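Local coordinates for protein epidermin leader peptide processing serine protease EpiP (Staphylococcus aureus subsp. aureus, PDB 3QFH) that is a subtilisin-like serine endopeptidase that probably cuts the leader peptide from the precursor of the antibiotic epidermin, at residues Y203-S208 against L214-A219; Q222-G227 against K270-V275; T124-I129 against A392-I397; A31-L36 against L42-N47. One frame throughout, in Å; residues are numbered along the deposited sequence.

Interaction 1 (Y203-S208 against L214-A219); sequences YRVFGS and LWVSKA
The indole of Trp215 turns its edge to the backbone of Val205: the carbonyl O of Val205 lies in the ring plane, 3.2 Å from Trp215 CE3 and 3.6 Å from CZ3. An aromatic rim, slightly positive at its hydrogens, is a suitable neighbour for a carbonyl oxygen, and Thr211 OG1 makes a true hydrogen bond to the same oxygen. With chi1 at -51°, Trp215 CG swings opposite its own carbonyl carbon, which carries the indole out beside the loop; there it also rests on Pro153 and meets the ring of Tyr46 with the planes at about 45°. The phenol of Tyr203 has Ala219 O over one face, while its hydroxyl reaches past the contact to Asp226. Strand 200-204 lies in the parallel sheet of the subtilisin-like fold, and helix 213-225 belongs to the beta-alpha-beta crossover leading on to strand 230-233. Where the strand gives way to the loop, Val205 packs against the helix with both methyls. Val205 CG1 sits 3.6 Å from Ala219 CB, and Val205 CG2 lies 4.3 Å from Val216 CG2. Ala219 suits this spot because its lone methyl also meets Tyr203 CB, at 4.0 Å, and so lets the helix come close to the sheet. Arg204 points away from the helix and braces the loop instead: its NH1 donates to Phe206 O over 2.9 Å, with that oxygen 19° out of the guanidinium plane, and forms a salt bridge with Glu164. Val205 also shares a backbone bond with Asp130, the probable aspartate of the catalytic triad.

Interaction 2 (Q222-G227 against K270-V275); sequences QAANDG and KKSIVV
Ala224 and Lys270 bury the most surface here, with Ser272 next. The methyl of Ala224 projects from the last turn of its helix onto the base of the lysine chain, with CB 4.1 Å from both CB and CG of Lys270. The small side chain suits the place, where Ala267 of helix 254-269 packs on the same methyl. Lys270 bends at chi2 (-64°) and chi3 (-78°), and this double kink folds its aliphatic part along the helix until CE lies 3.6 Å from Asn225 OD1. The ammonium NZ remains 4.1 Å from that oxygen, whose hydrogen-bond partner is Tyr266 OH. Ser272 brings its OG to 3.9 Å from Ala224 CA and bonds with Asn228 O. A water lies within hydrogen-bonding distance of Ser272 OG (2.6 Å), Ala224 O and Lys270 O; with two hydrogens for three acceptors, it probably shares them among these. Both helix ends are Schellman motifs with a residue of positive phi: Gly227, whose backbone angles call for glycine, and Lys271 (phi 73°). Helices 213-225 and 254-269 each end just before a parallel strand, 230-233 and 273-277 respectively, the helix-to-strand turn of a beta-alpha-beta unit in the subtilisin-like fold.

Interaction 3 (T124-I129 against A392-I397); sequences TKIAII and ALALII
The backbones come nearest at Thr124 and Ala394, whose CA atoms are 5.6 Å apart, just ahead of strand 126-130, where the chain passes beside helix 382-400. From there the extended chain moves away from the helix, and the contact is confined to its beginning. On the other side, Ala394 and Ile397 stand one turn apart on a regular helix, in which Ile397 N bonds to Leu393 O, and both direct their side chains toward segment 124-129. Ala394 is the small residue that allows the close approach: its methyl is shared between Thr124 CG2 and Ile126 CG1, each 3.7 Å away. Chi1 of -55° brings Ile126 CG1 to that methyl, and the extended chi2 (170°) leaves CD1 at 3.8 Å from Ala394 CB. In the parallel sheet of this subtilisin-like fold, helices cover both faces; Ile126 meets helix 382-400, whereas its neighbour Ala127 touches Ala223 of helix 213-225. Ser383, probably the nucleophile as in other subtilases, lies in the first turn of helix 382-400. Threonine serves two purposes at its position. With chi1 at -68°, CG2 is turned to Ala394 while OG1 is directed toward the following turn, passing 3.5 Å from Ile397 CG2, the two side chains crossing at about a right angle. The hydroxyl finds its polar partner just beyond, in Asp398 OD1, so a buried oxygen lying against a methyl is still hydrogen-bonded. Farther round, Ile397 packs on Ala409 of helix 406-416, and the carbonyl of Thr124 accepts a bond from Asn198 ND2.

Interaction 4 (A31-L36 against L42-N47); sequences ATFNKL and LNVVYN
Phe33 and Leu36 of helix 30-40 face Val44 of strand 43-48 and Leu42 just before it, within a propeptide domain whose beta-alpha-beta-beta-alpha-beta order and strand arrangement 2-3-1-4 give a ferredoxin-like fold, as in other subtilisin propeptides. The interactions across the contact are apolar. Phe33 reaches farthest: chi1 of 178° extends its ring away from the helix backbone, and the tip carbon CZ lies 4.3 Å from Val44 CG2, which approaches the ring obliquely. A long aromatic side chain can span from helix to strand here, and a beta-branched valine suits the strand. Around the ring, Tyr27 stacks on Phe33 and Ala54 of strand 53-59 adds further packing. Leu42 and Leu36 fill the other end, and both also touch Leu66 of helix 60-66, so the two helices of the domain share one apolar layer over the sheet. Within the two segments, the hydrogen bonds are between backbone atoms. Leu36 N bonds to Thr32 O within the helix, over 2.9 Å, whereas the bond from Val44 N to Leu42 O is weak. Farther along the strand, Val45 and Tyr46 both face Gln55, a classic beta bulge. Tyr46 is directed away from the helix, and its hydroxyl bonds with Leu151 O of the protease part. The leucine pair is the looser one: Leu42 CD1 stands 4.4 Å from Leu36 O and 4.7 Å from Leu36 CG.

How the interactions relate
Reading from the N terminus, interaction 4 comes first and closes a short helix-to-strand loop inside the propeptide domain before any of the others opens. Interaction 3 then starts at 124-129 and closes only at 392-397, a long loop around most of the protease fold. Interactions 1 and 2 lie inside it in series, one closing before the next opens; both use helix 213-225 and reach the same parallel sheet as interaction 3. Tyr203 N probably bonds to Ile128 O, joining interactions 1 and 3. Propeptide and protease meet where strand 43-48 of interaction 4 packs on helix 213-225 of interaction 1.

Interaction 1 (Y203-S208 against L214-A219)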
# COMPACT_ATOMS: atom_id res chain seq x y z
N TYR A 203 1.36 -1.29 10.17
CA TYR A 203 2.79 -1.56 10.13
C TYR A 203 3.44 -0.26 9.71
O TYR A 203 3.33 0.16 8.55
CB TYR A 203 3.12 -2.71 9.20
CG TYR A 203 2.58 -4.02 9.75
CD1 TYR A 203 3.34 -4.80 10.60
CD2 TYR A 203 1.28 -4.45 9.46
CE1 TYR A 203 2.85 -6.00 11.12
CE2 TYR A 203 0.78 -5.61 9.98
CZ TYR A 203 1.57 -6.39 10.82
OH TYR A 203 1.11 -7.56 11.33
N ARG A 204 4.11 0.38 10.66
CA ARG A 204 4.71 1.68 10.41
C ARG A 204 6.08 1.58 9.74
O ARG A 204 6.99 0.94 10.26
CB ARG A 204 4.81 2.51 11.70
CG ARG A 204 5.34 3.92 11.44
CD ARG A 204 5.15 4.84 12.65
NE ARG A 204 6.05 4.52 13.75
CZ ARG A 204 7.24 5.10 13.96
NH1 ARG A 204 7.71 6.00 13.13
NH2 ARG A 204 7.97 4.74 15.01
N VAL A 205 6.18 2.23 8.59
CA VAL A 205 7.38 2.27 7.77
C VAL A 205 7.84 3.71 7.49
O VAL A 205 8.70 3.92 6.66
CB VAL A 205 7.17 1.48 6.47
CG1 VAL A 205 6.83 0.01 6.82
CG2 VAL A 205 6.05 2.10 5.58
N PHE A 206 7.27 4.69 8.18
CA PHE A 206 7.71 6.07 8.07
C PHE A 206 7.91 6.67 9.44
O PHE A 206 7.11 6.44 10.36
CB PHE A 206 6.68 6.97 7.39
CG PHE A 206 6.57 6.79 5.91
CD1 PHE A 206 7.34 7.58 5.05
CD2 PHE A 206 5.65 5.91 5.37
CE1 PHE A 206 7.22 7.44 3.67
CE2 PHE A 206 5.52 5.77 3.99
CZ PHE A 206 6.31 6.54 3.14
N GLY A 207 8.99 7.43 9.57
CA GLY A 207 9.23 8.22 10.76
C GLY A 207 8.65 9.58 10.38
O GLY A 207 7.46 9.69 10.12
N SER A 208 9.50 10.60 10.33
CA SER A 208 9.08 11.94 9.92
C SER A 208 9.67 12.26 8.55
O SER A 208 9.31 13.24 7.93
CB SER A 208 9.57 12.96 10.93
OG SER A 208 9.22 12.56 12.25
N LEU A 214 13.20 -1.46 1.58
CA LEU A 214 13.51 -2.60 2.41
C LEU A 214 12.63 -2.65 3.66
O LEU A 214 12.33 -3.74 4.13
CB LEU A 214 14.98 -2.62 2.81
CG LEU A 214 15.96 -2.90 1.66
CD1 LEU A 214 17.40 -2.81 2.19
CD2 LEU A 214 15.70 -4.23 1.03
N TRP A 215 12.23 -1.50 4.20
CA TRP A 215 11.37 -1.50 5.40
C TRP A 215 9.99 -1.98 4.99
O TRP A 215 9.34 -2.76 5.71
CB TRP A 215 11.24 -0.12 6.07
CG TRP A 215 12.53 0.62 6.38
CD1 TRP A 215 13.78 0.10 6.44
CD2 TRP A 215 12.64 1.98 6.81
NE1 TRP A 215 14.68 1.08 6.80
CE2 TRP A 215 14.01 2.24 7.04
CE3 TRP A 215 11.72 3.01 6.99
CZ2 TRP A 215 14.48 3.49 7.44
CZ3 TRP A 215 12.18 4.27 7.38
CH2 TRP A 215 13.56 4.49 7.61
N VAL A 216 9.55 -1.52 3.82
CA VAL A 216 8.26 -1.92 3.27
C VAL A 216 8.22 -3.43 3.07
O VAL A 216 7.22 -4.08 3.41
CB VAL A 216 7.96 -1.23 1.94
CG1 VAL A 216 6.63 -1.76 1.35
CG2 VAL A 216 7.89 0.32 2.12
N SER A 217 9.31 -3.99 2.52
CA SER A 217 9.41 -5.41 2.27
C SER A 217 9.34 -6.18 3.57
O SER A 217 8.63 -7.17 3.65
CB SER A 217 10.69 -5.74 1.51
OG SER A 217 10.68 -5.09 0.24
N LYS A 218 10.03 -5.71 4.60
CA LYS A 218 9.99 -6.40 5.88
C LYS A 218 8.59 -6.30 6.49
O LYS A 218 8.12 -7.23 7.13
CB LYS A 218 11.05 -5.86 6.82
CG LYS A 218 11.25 -6.71 8.05
CD LYS A 218 12.37 -6.16 8.92
CE LYS A 218 12.65 -7.06 10.10
NZ LYS A 218 13.77 -6.52 10.90
N ALA A 219 7.91 -5.18 6.28
CA ALA A 219 6.55 -4.99 6.78
C ALA A 219 5.58 -5.97 6.10
O ALA A 219 4.67 -6.50 6.75
CB ALA A 219 6.08 -3.51 6.60

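Interaction 2 (Q222-G227 against K270-V275)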
# COMPACT_ATOMS: atom_id res chain seq x y z
N GLN A 222 6.25 -9.28 7.69
CA GLN A 222 5.74 -9.29 9.05
C GLN A 222 4.21 -9.46 9.07
O GLN A 222 3.67 -10.26 9.86
CB GLN A 222 6.11 -7.99 9.77
CG GLN A 222 5.71 -8.00 11.22
CD GLN A 222 6.46 -9.06 12.00
OE1 GLN A 222 7.68 -9.07 12.01
NE2 GLN A 222 5.72 -9.95 12.64
N ALA A 223 3.53 -8.72 8.20
CA ALA A 223 2.07 -8.76 8.09
C ALA A 223 1.60 -10.16 7.72
O ALA A 223 0.63 -10.67 8.30
CB ALA A 223 1.58 -7.75 7.04
N ALA A 224 2.28 -10.77 6.77
CA ALA A 224 1.97 -12.12 6.33
C ALA A 224 2.25 -13.12 7.45
O ALA A 224 1.48 -14.07 7.64
CB ALA A 224 2.76 -12.48 5.07
N ASN A 225 3.33 -12.92 8.19
CA ASN A 225 3.62 -13.83 9.32
C ASN A 225 2.62 -13.68 10.46
O ASN A 225 2.37 -14.63 11.19
CB ASN A 225 5.05 -13.64 9.87
CG ASN A 225 6.12 -14.23 8.96
OD1 ASN A 225 5.82 -15.04 8.07
ND2 ASN A 225 7.37 -13.83 9.17
N ASP A 226 2.09 -12.48 10.62
CA ASP A 226 1.10 -12.19 11.66
C ASP A 226 -0.32 -12.69 11.30
O ASP A 226 -1.24 -12.51 12.08
CB ASP A 226 1.06 -10.69 11.99
CG ASP A 226 2.29 -10.20 12.77
OD1 ASP A 226 3.10 -11.03 13.22
OD2 ASP A 226 2.42 -8.96 12.95
N GLY A 227 -0.50 -13.27 10.12
CA GLY A 227 -1.78 -13.83 9.72
C GLY A 227 -2.79 -12.86 9.14
O GLY A 227 -3.98 -13.17 9.09
N LYS A 270 1.96 -17.44 2.07
CA LYS A 270 1.33 -17.47 3.38
C LYS A 270 -0.19 -17.25 3.31
O LYS A 270 -0.83 -17.13 4.36
CB LYS A 270 1.94 -16.38 4.29
CG LYS A 270 3.45 -16.44 4.43
CD LYS A 270 3.97 -17.70 5.08
CE LYS A 270 3.81 -17.68 6.58
NZ LYS A 270 4.58 -18.81 7.15
N LYS A 271 -0.74 -17.18 2.11
CA LYS A 271 -2.18 -17.01 1.90
C LYS A 271 -2.66 -15.60 2.23
O LYS A 271 -3.76 -15.45 2.78
CB LYS A 271 -3.01 -18.03 2.71
CG LYS A 271 -2.59 -19.49 2.57
CD LYS A 271 -2.75 -19.99 1.16
CE LYS A 271 -2.42 -21.49 1.07
NZ LYS A 271 -2.61 -22.00 -0.30
N SER A 272 -1.84 -14.59 1.94
CA SER A 272 -2.24 -13.21 2.11
C SER A 272 -2.31 -12.60 0.72
O SER A 272 -1.56 -12.99 -0.18
CB SER A 272 -1.26 -12.40 2.94
OG SER A 272 -1.22 -12.85 4.28
N ILE A 273 -3.24 -11.67 0.55
CA ILE A 273 -3.42 -10.94 -0.70
C ILE A 273 -2.79 -9.57 -0.48
O ILE A 273 -3.02 -8.94 0.56
CB ILE A 273 -4.95 -10.70 -0.99
CG1 ILE A 273 -5.75 -11.99 -0.91
CG2 ILE A 273 -5.13 -10.01 -2.34
CD1 ILE A 273 -7.27 -11.78 -1.00
N VAL A 274 -2.04 -9.09 -1.48
CA VAL A 274 -1.43 -7.78 -1.45
C VAL A 274 -2.18 -6.85 -2.41
O VAL A 274 -2.33 -7.15 -3.61
CB VAL A 274 0.07 -7.85 -1.85
CG1 VAL A 274 0.68 -6.43 -1.98
CG2 VAL A 274 0.87 -8.68 -0.85
N VAL A 275 -2.68 -5.74 -1.87
CA VAL A 275 -3.41 -4.73 -2.63
C VAL A 275 -2.55 -3.46 -2.67
O VAL A 275 -2.18 -2.91 -1.63
CB VAL A 275 -4.75 -4.41 -1.97
CG1 VAL A 275 -5.57 -3.42 -2.83
CG2 VAL A 275 -5.52 -5.72 -1.70
O HOH W 1 -1.09 -14.61 6.23

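Interaction 3 (T124-I129 against A392-I397)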
# COMPACT_ATOMS: atom_id res chain seq x y z
N THR A 124 -11.26 -11.66 9.49
CA THR A 124 -10.10 -11.27 8.69
C THR A 124 -9.44 -9.99 9.21
O THR A 124 -10.12 -9.01 9.54
CB THR A 124 -10.47 -11.09 7.21
OG1 THR A 124 -10.80 -12.36 6.65
CG2 THR A 124 -9.30 -10.51 6.42
N LYS A 125 -8.12 -10.03 9.29
CA LYS A 125 -7.29 -8.89 9.70
C LYS A 125 -6.73 -8.19 8.50
O LYS A 125 -6.11 -8.83 7.65
CB LYS A 125 -6.08 -9.36 10.49
CG LYS A 125 -6.24 -9.50 11.97
CD LYS A 125 -7.26 -10.50 12.39
CE LYS A 125 -6.94 -10.93 13.83
NZ LYS A 125 -6.55 -9.74 14.68
N ILE A 126 -6.93 -6.88 8.43
CA ILE A 126 -6.39 -6.10 7.36
C ILE A 126 -5.08 -5.45 7.85
O ILE A 126 -5.07 -4.77 8.88
CB ILE A 126 -7.37 -5.02 6.90
CG1 ILE A 126 -8.73 -5.63 6.54
CG2 ILE A 126 -6.80 -4.23 5.72
CD1 ILE A 126 -9.79 -4.61 6.33
N ALA A 127 -3.99 -5.68 7.14
CA ALA A 127 -2.73 -5.07 7.48
C ALA A 127 -2.60 -3.85 6.62
O ALA A 127 -2.98 -3.85 5.42
CB ALA A 127 -1.57 -6.03 7.23
N ILE A 128 -2.14 -2.78 7.22
CA ILE A 128 -1.93 -1.52 6.49
C ILE A 128 -0.47 -1.17 6.69
O ILE A 128 -0.00 -1.07 7.81
CB ILE A 128 -2.85 -0.38 7.00
CG1 ILE A 128 -4.32 -0.82 6.94
CG2 ILE A 128 -2.66 0.91 6.17
CD1 ILE A 128 -5.28 0.15 7.63
N ILE A 129 0.24 -1.00 5.59
CA ILE A 129 1.64 -0.63 5.64
C ILE A 129 1.66 0.86 5.28
O ILE A 129 1.40 1.22 4.16
CB ILE A 129 2.45 -1.49 4.68
CG1 ILE A 129 2.30 -2.96 5.10
CG2 ILE A 129 3.91 -1.05 4.66
CD1 ILE A 129 2.94 -3.94 4.16
N ALA A 392 -12.98 -4.48 1.19
CA ALA A 392 -13.92 -5.33 0.47
C ALA A 392 -13.46 -6.78 0.44
O ALA A 392 -14.27 -7.72 0.68
CB ALA A 392 -14.14 -4.78 -0.98
N LEU A 393 -12.17 -7.00 0.18
CA LEU A 393 -11.62 -8.37 0.18
C LEU A 393 -11.73 -9.03 1.54
O LEU A 393 -11.96 -10.26 1.63
CB LEU A 393 -10.17 -8.37 -0.28
CG LEU A 393 -9.96 -8.16 -1.78
CD1 LEU A 393 -8.54 -7.74 -2.06
CD2 LEU A 393 -10.32 -9.45 -2.54
N ALA A 394 -11.56 -8.25 2.61
CA ALA A 394 -11.72 -8.80 3.95
C ALA A 394 -13.16 -9.26 4.14
O ALA A 394 -13.43 -10.34 4.70
CB ALA A 394 -11.32 -7.78 5.02
N LEU A 395 -14.10 -8.45 3.66
CA LEU A 395 -15.53 -8.80 3.75
C LEU A 395 -15.88 -10.05 2.96
O LEU A 395 -16.66 -10.90 3.42
CB LEU A 395 -16.40 -7.65 3.26
CG LEU A 395 -16.38 -6.34 4.06
CD1 LEU A 395 -17.27 -5.30 3.38
CD2 LEU A 395 -16.82 -6.59 5.50
N ILE A 396 -15.31 -10.16 1.77
CA ILE A 396 -15.56 -11.29 0.88
C ILE A 396 -15.00 -12.60 1.47
O ILE A 396 -15.66 -13.64 1.45
CB ILE A 396 -14.97 -11.02 -0.52
CG1 ILE A 396 -15.79 -9.93 -1.21
CG2 ILE A 396 -14.97 -12.31 -1.36
CD1 ILE A 396 -15.06 -9.27 -2.40
N ILE A 397 -13.80 -12.53 2.01
CA ILE A 397 -13.19 -13.70 2.65
C ILE A 397 -14.06 -14.20 3.82
O ILE A 397 -14.30 -15.41 3.98
CB ILE A 397 -11.75 -13.40 3.12
CG1 ILE A 397 -10.84 -13.16 1.90
CG2 ILE A 397 -11.20 -14.58 3.95
CD1 ILE A 397 -9.44 -12.53 2.22

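Interaction 4 (A31-L36 against L42-N47)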
# COMPACT_ATOMS: atom_id res chain seq x y z
N ALA A 31 22.97 -18.82 7.26
CA ALA A 31 24.16 -19.30 8.00
C ALA A 31 25.50 -18.76 7.45
O ALA A 31 26.36 -18.29 8.21
CB ALA A 31 24.17 -20.82 8.04
N THR A 32 25.71 -18.82 6.14
CA THR A 32 26.96 -18.35 5.57
C THR A 32 27.04 -16.82 5.64
O THR A 32 28.12 -16.25 5.82
CB THR A 32 27.15 -18.82 4.12
OG1 THR A 32 26.23 -18.14 3.25
CG2 THR A 32 26.96 -20.34 4.01
N PHE A 33 25.91 -16.14 5.49
CA PHE A 33 25.90 -14.67 5.57
C PHE A 33 26.27 -14.21 6.98
O PHE A 33 27.11 -13.32 7.14
CB PHE A 33 24.55 -14.09 5.15
CG PHE A 33 24.48 -12.59 5.28
CD1 PHE A 33 25.10 -11.77 4.34
CD2 PHE A 33 23.79 -11.99 6.32
CE1 PHE A 33 25.05 -10.39 4.45
CE2 PHE A 33 23.73 -10.60 6.44
CZ PHE A 33 24.36 -9.81 5.50
N ASN A 34 25.67 -14.81 8.00
CA ASN A 34 25.98 -14.43 9.39
C ASN A 34 27.44 -14.64 9.67
O ASN A 34 28.08 -13.83 10.31
CB ASN A 34 25.15 -15.23 10.41
CG ASN A 34 23.68 -14.88 10.39
OD1 ASN A 34 23.27 -13.83 9.88
ND2 ASN A 34 22.87 -15.76 10.95
N LYS A 35 27.97 -15.76 9.18
CA LYS A 35 29.38 -16.08 9.36
C LYS A 35 30.25 -15.03 8.70
O LYS A 35 31.24 -14.60 9.27
CB LYS A 35 29.67 -17.47 8.80
CG LYS A 35 31.09 -17.91 8.96
CD LYS A 35 31.28 -19.31 8.43
CE LYS A 35 32.70 -19.79 8.63
NZ LYS A 35 32.88 -21.14 8.05
N LEU A 36 29.88 -14.60 7.50
CA LEU A 36 30.64 -13.59 6.77
C LEU A 36 30.59 -12.24 7.50
O LEU A 36 31.59 -11.51 7.56
CB LEU A 36 30.11 -13.43 5.35
CG LEU A 36 30.89 -12.53 4.41
CD1 LEU A 36 32.34 -13.03 4.23
CD2 LEU A 36 30.19 -12.39 3.05
N LEU A 42 30.97 -6.74 9.42
CA LEU A 42 30.08 -5.91 8.62
C LEU A 42 29.05 -5.22 9.51
O LEU A 42 28.50 -5.83 10.43
CB LEU A 42 29.36 -6.75 7.56
CG LEU A 42 30.22 -7.47 6.53
CD1 LEU A 42 29.32 -8.32 5.63
CD2 LEU A 42 31.06 -6.48 5.71
N ASN A 43 28.79 -3.95 9.23
CA ASN A 43 27.83 -3.18 10.00
C ASN A 43 26.43 -3.29 9.35
O ASN A 43 26.03 -2.43 8.56
CB ASN A 43 28.30 -1.73 10.10
CG ASN A 43 27.37 -0.85 10.91
OD1 ASN A 43 26.43 -1.32 11.55
ND2 ASN A 43 27.62 0.44 10.87
N VAL A 44 25.71 -4.36 9.68
CA VAL A 44 24.37 -4.61 9.16
C VAL A 44 23.36 -3.71 9.87
O VAL A 44 23.15 -3.84 11.07
CB VAL A 44 23.97 -6.08 9.37
CG1 VAL A 44 22.53 -6.32 8.91
CG2 VAL A 44 24.93 -7.00 8.64
N VAL A 45 22.73 -2.79 9.15
CA VAL A 45 21.76 -1.85 9.76
C VAL A 45 20.26 -2.24 9.54
O VAL A 45 19.36 -1.59 10.07
CB VAL A 45 22.03 -0.39 9.31
CG1 VAL A 45 23.42 0.09 9.81
CG2 VAL A 45 21.94 -0.28 7.81
N TYR A 46 20.01 -3.26 8.74
CA TYR A 46 18.65 -3.75 8.50
C TYR A 46 18.79 -5.15 7.91
O TYR A 46 19.76 -5.42 7.21
CB TYR A 46 17.88 -2.85 7.54
CG TYR A 46 16.39 -2.83 7.80
CD1 TYR A 46 15.88 -2.14 8.91
CD2 TYR A 46 15.49 -3.46 6.95
CE1 TYR A 46 14.53 -2.10 9.17
CE2 TYR A 46 14.10 -3.42 7.21
CZ TYR A 46 13.63 -2.73 8.31
OH TYR A 46 12.28 -2.66 8.60
N ASN A 47 17.85 -6.02 8.20
CA ASN A 47 17.96 -7.39 7.72
C ASN A 47 16.60 -8.03 7.66
O ASN A 47 15.79 -7.81 8.54
CB ASN A 47 18.90 -8.19 8.62
CG ASN A 47 19.22 -9.58 8.06
OD1 ASN A 47 19.18 -9.82 6.86
ND2 ASN A 47 19.57 -10.49 8.95